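Local coordinates for De novo protein based on the inhibitor Amoebiasin-1 (Entamoeba histolytica, PDB 5SWK) that probably inhibits cysteine proteases, being a designed variant of the amoebic chagasin-family inhibitor amoebiasin-1, at residues Lys23-His28 and Ile81-Arg86. Residues are numbered along the deposited sequence; the frame is centred on the assembly and turned at random. Where two conformers were deposited one is given.
Sequences KEIILH and IVLVYR
Leu83 meets Leu27 and Ile25 across the core between two beta sheets. Leu83 CB and CG stand back from strand 23-28. With CG anti to the carbonyl carbon (chi1 -50°), the two methyls of Leu83 are carried toward Leu27 and Ile25. Leu83 CD1 meets Leu27 CD1 at 3.8 Å, methyl to methyl, with the two side chains slanting past each other. Leu83 CD1 also lies 4.4 Å from Ile25 CD1. The other methyl, Leu83 CD2, lies 3.8 Å from Ile81 CD1 along its own strand. Ile25 CD1 approaches Ile81 CG2 at 4.2 Å. No hydrogen bond joins the segments, and the contact is apolar and buried. Segments 23-28 and 81-86 run nearly parallel, 18° apart. Their axes come within 10.4 Å, a spacing of facing sheets rather than neighbouring strands. Strand 65-73 hydrogen-bonds to 23-28, and its Ile69 and Ile71 extend the core. A strand of the second subunit pairs antiparallel with 81-85, and Phe103 of that chain packs on Ile25 and Leu27. Tyr85 OH bonds Asn30 N, which ties the strand end to the probable BC loop. This face-to-face packing of aliphatic side chains is typical of the immunoglobulin-like beta sandwich of the chagasin family.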
ATOM      1  N   LYS D  23       8.000  -2.740 -28.270  0.58 33.64           N
ATOM      2  CA  LYS D  23       7.763  -1.315 -28.441  0.58 33.57           C
ATOM      3  C   LYS D  23       8.258  -0.612 -27.197  0.58 33.22           C
ATOM      4  O   LYS D  23       8.384  -1.226 -26.139  0.58 32.12           O
ATOM      5  CB  LYS D  23       6.281  -1.015 -28.685  0.58 35.42           C
ATOM      6  CG  LYS D  23       5.811  -1.298 -30.106  0.58 35.48           C
ATOM      7  CD  LYS D  23       6.123  -0.146 -31.050  0.58 38.99           C
ATOM      8  CE  LYS D  23       5.309   1.093 -30.700  0.58 40.28           C
ATOM      9  NZ  LYS D  23       5.565   2.231 -31.632  0.58 43.42           N
ATOM     10  N   GLU D  24       8.539   0.677 -27.324  1.00 30.14           N
ATOM     11  CA  GLU D  24       9.117   1.427 -26.225  1.00 30.34           C
ATOM     12  C   GLU D  24       8.284   2.619 -25.786  1.00 33.09           C
ATOM     13  O   GLU D  24       7.867   3.442 -26.602  1.00 33.93           O
ATOM     14  CB  GLU D  24      10.521   1.895 -26.614  1.00 35.50           C
ATOM     15  CG  GLU D  24      11.288   2.556 -25.490  1.00 34.53           C
ATOM     16  CD  GLU D  24      12.764   2.699 -25.813  1.00 40.29           C
ATOM     17  OE1 GLU D  24      13.085   3.280 -26.870  1.00 43.14           O
ATOM     18  OE2 GLU D  24      13.597   2.214 -25.020  1.00 44.06           O
ATOM     19  N   ILE D  25       8.044   2.691 -24.479  1.00 27.93           N
ATOM     20  CA  ILE D  25       7.424   3.852 -23.856  1.00 28.49           C
ATOM     21  C   ILE D  25       8.509   4.632 -23.125  1.00 27.58           C
ATOM     22  O   ILE D  25       9.320   4.042 -22.414  1.00 27.02           O
ATOM     23  CB  ILE D  25       6.322   3.443 -22.862  1.00 28.86           C
ATOM     24  CG1 ILE D  25       5.323   2.485 -23.518  1.00 28.69           C
ATOM     25  CG2 ILE D  25       5.626   4.669 -22.293  1.00 29.09           C
ATOM     26  CD1 ILE D  25       4.387   1.830 -22.509  1.00 27.56           C
ATOM     27  N   ILE D  26       8.549   5.945 -23.316  1.00 24.52           N
ATOM     28  CA  ILE D  26       9.540   6.757 -22.639  1.00 26.67           C
ATOM     29  C   ILE D  26       8.850   7.874 -21.871  1.00 28.11           C
ATOM     30  O   ILE D  26       8.096   8.658 -22.443  1.00 28.48           O
ATOM     31  CB  ILE D  26      10.565   7.354 -23.625  1.00 27.28           C
ATOM     32  CG1 ILE D  26      11.191   6.251 -24.483  1.00 29.71           C
ATOM     33  CG2 ILE D  26      11.635   8.121 -22.867  1.00 27.52           C
ATOM     34  CD1 ILE D  26      12.174   6.751 -25.532  1.00 34.41           C
ATOM     35  N   LEU D  27       9.106   7.938 -20.568  1.00 26.67           N
ATOM     36  CA  LEU D  27       8.456   8.931 -19.720  1.00 28.11           C
ATOM     37  C   LEU D  27       9.480   9.636 -18.861  1.00 27.14           C
ATOM     38  O   LEU D  27      10.369   8.994 -18.303  1.00 27.28           O
ATOM     39  CB  LEU D  27       7.398   8.270 -18.834  1.00 27.14           C
ATOM     40  CG  LEU D  27       6.328   7.436 -19.540  1.00 29.33           C
ATOM     41  CD1 LEU D  27       5.594   6.588 -18.527  1.00 27.19           C
ATOM     42  CD2 LEU D  27       5.358   8.337 -20.273  1.00 28.30           C
ATOM     43  N   HIS D  28       9.384  10.957 -18.754  0.51 28.85           N
ATOM     44  CA  HIS D  28      10.328  11.674 -17.912  0.51 30.60           C
ATOM     45  C   HIS D  28      10.009  11.400 -16.450  0.51 30.76           C
ATOM     46  O   HIS D  28       8.851  11.240 -16.071  0.51 27.69           O
ATOM     47  CB  HIS D  28      10.314  13.181 -18.185  0.51 32.58           C
ATOM     48  CG  HIS D  28      11.414  13.925 -17.489  0.51 32.23           C
ATOM     49  ND1 HIS D  28      12.658  14.115 -18.054  0.51 34.12           N
ATOM     50  CD2 HIS D  28      11.465  14.507 -16.266  0.51 32.28           C
ATOM     51  CE1 HIS D  28      13.423  14.790 -17.214  0.51 34.89           C
ATOM     52  NE2 HIS D  28      12.722  15.040 -16.121  0.51 31.58           N
ATOM     53  N   ILE D  81      -1.379  -1.976 -20.453  1.00 33.92           N
ATOM     54  CA  ILE D  81      -0.374  -1.723 -19.434  1.00 31.12           C
ATOM     55  C   ILE D  81      -0.698  -0.424 -18.709  1.00 31.72           C
ATOM     56  O   ILE D  81      -1.098   0.578 -19.319  1.00 29.46           O
ATOM     57  CB  ILE D  81       1.067  -1.700 -20.021  1.00 34.75           C
ATOM     58  CG1 ILE D  81       2.100  -1.656 -18.890  1.00 31.96           C
ATOM     59  CG2 ILE D  81       1.257  -0.549 -20.995  1.00 34.33           C
ATOM     60  CD1 ILE D  81       3.511  -1.984 -19.333  1.00 33.42           C
ATOM     61  N   VAL D  82      -0.591  -0.472 -17.384  1.00 31.70           N
ATOM     62  CA  VAL D  82      -0.807   0.704 -16.560  1.00 28.20           C
ATOM     63  C   VAL D  82       0.452   0.952 -15.753  1.00 32.86           C
ATOM     64  O   VAL D  82       0.915   0.070 -15.029  1.00 31.55           O
ATOM     65  CB  VAL D  82      -2.011   0.546 -15.604  1.00 33.84           C
ATOM     66  CG1 VAL D  82      -2.198   1.813 -14.785  1.00 31.12           C
ATOM     67  CG2 VAL D  82      -3.281   0.213 -16.385  1.00 31.70           C
ATOM     68  N   LEU D  83       1.005   2.147 -15.902  1.00 28.50           N
ATOM     69  CA  LEU D  83       2.195   2.551 -15.174  1.00 29.01           C
ATOM     70  C   LEU D  83       1.815   3.644 -14.198  1.00 28.77           C
ATOM     71  O   LEU D  83       0.951   4.471 -14.486  1.00 27.54           O
ATOM     72  CB  LEU D  83       3.279   3.057 -16.128  1.00 27.05           C
ATOM     73  CG  LEU D  83       3.626   2.178 -17.332  1.00 28.36           C
ATOM     74  CD1 LEU D  83       4.638   2.885 -18.224  1.00 29.46           C
ATOM     75  CD2 LEU D  83       4.170   0.844 -16.867  1.00 30.10           C
ATOM     76  N   VAL D  84       2.465   3.655 -13.043  1.00 26.44           N
ATOM     77  CA  VAL D  84       2.188   4.674 -12.055  1.00 25.33           C
ATOM     78  C   VAL D  84       3.491   5.310 -11.554  1.00 27.86           C
ATOM     79  O   VAL D  84       4.494   4.626 -11.351  1.00 27.79           O
ATOM     80  CB  VAL D  84       1.361   4.082 -10.887  1.00 29.64           C
ATOM     81  CG1 VAL D  84       2.070   2.899 -10.268  1.00 26.09           C
ATOM     82  CG2 VAL D  84       1.066   5.133  -9.853  1.00 28.18           C
ATOM     83  N   TYR D  85       3.474   6.631 -11.406  1.00 26.55           N
ATOM     84  CA  TYR D  85       4.619   7.374 -10.897  1.00 27.76           C
ATOM     85  C   TYR D  85       4.436   7.530  -9.393  1.00 28.33           C
ATOM     86  O   TYR D  85       3.711   8.422  -8.943  1.00 28.51           O
ATOM     87  CB  TYR D  85       4.725   8.737 -11.590  1.00 24.30           C
ATOM     88  CG  TYR D  85       6.002   9.515 -11.337  1.00 25.69           C
ATOM     89  CD1 TYR D  85       7.225   9.062 -11.824  1.00 25.14           C
ATOM     90  CD2 TYR D  85       5.973  10.723 -10.652  1.00 23.41           C
ATOM     91  CE1 TYR D  85       8.392   9.780 -11.612  1.00 25.63           C
ATOM     92  CE2 TYR D  85       7.130  11.452 -10.435  1.00 26.05           C
ATOM     93  CZ  TYR D  85       8.336  10.976 -10.919  1.00 27.45           C
ATOM     94  OH  TYR D  85       9.485  11.707 -10.707  1.00 28.24           O
ATOM     95  N   ARG D  86       5.069   6.652  -8.620  1.00 23.04           N
ATOM     96  CA  ARG D  86       4.796   6.603  -7.188  1.00 27.11           C
ATOM     97  C   ARG D  86       6.058   6.531  -6.330  1.00 29.37           C
ATOM     98  O   ARG D  86       7.159   6.280  -6.828  1.00 23.32           O
ATOM     99  CB  ARG D  86       3.893   5.409  -6.862  1.00 28.12           C
ATOM    100  CG  ARG D  86       4.565   4.059  -7.031  1.00 29.51           C
ATOM    101  CD  ARG D  86       3.745   2.949  -6.378  1.00 38.13           C
TER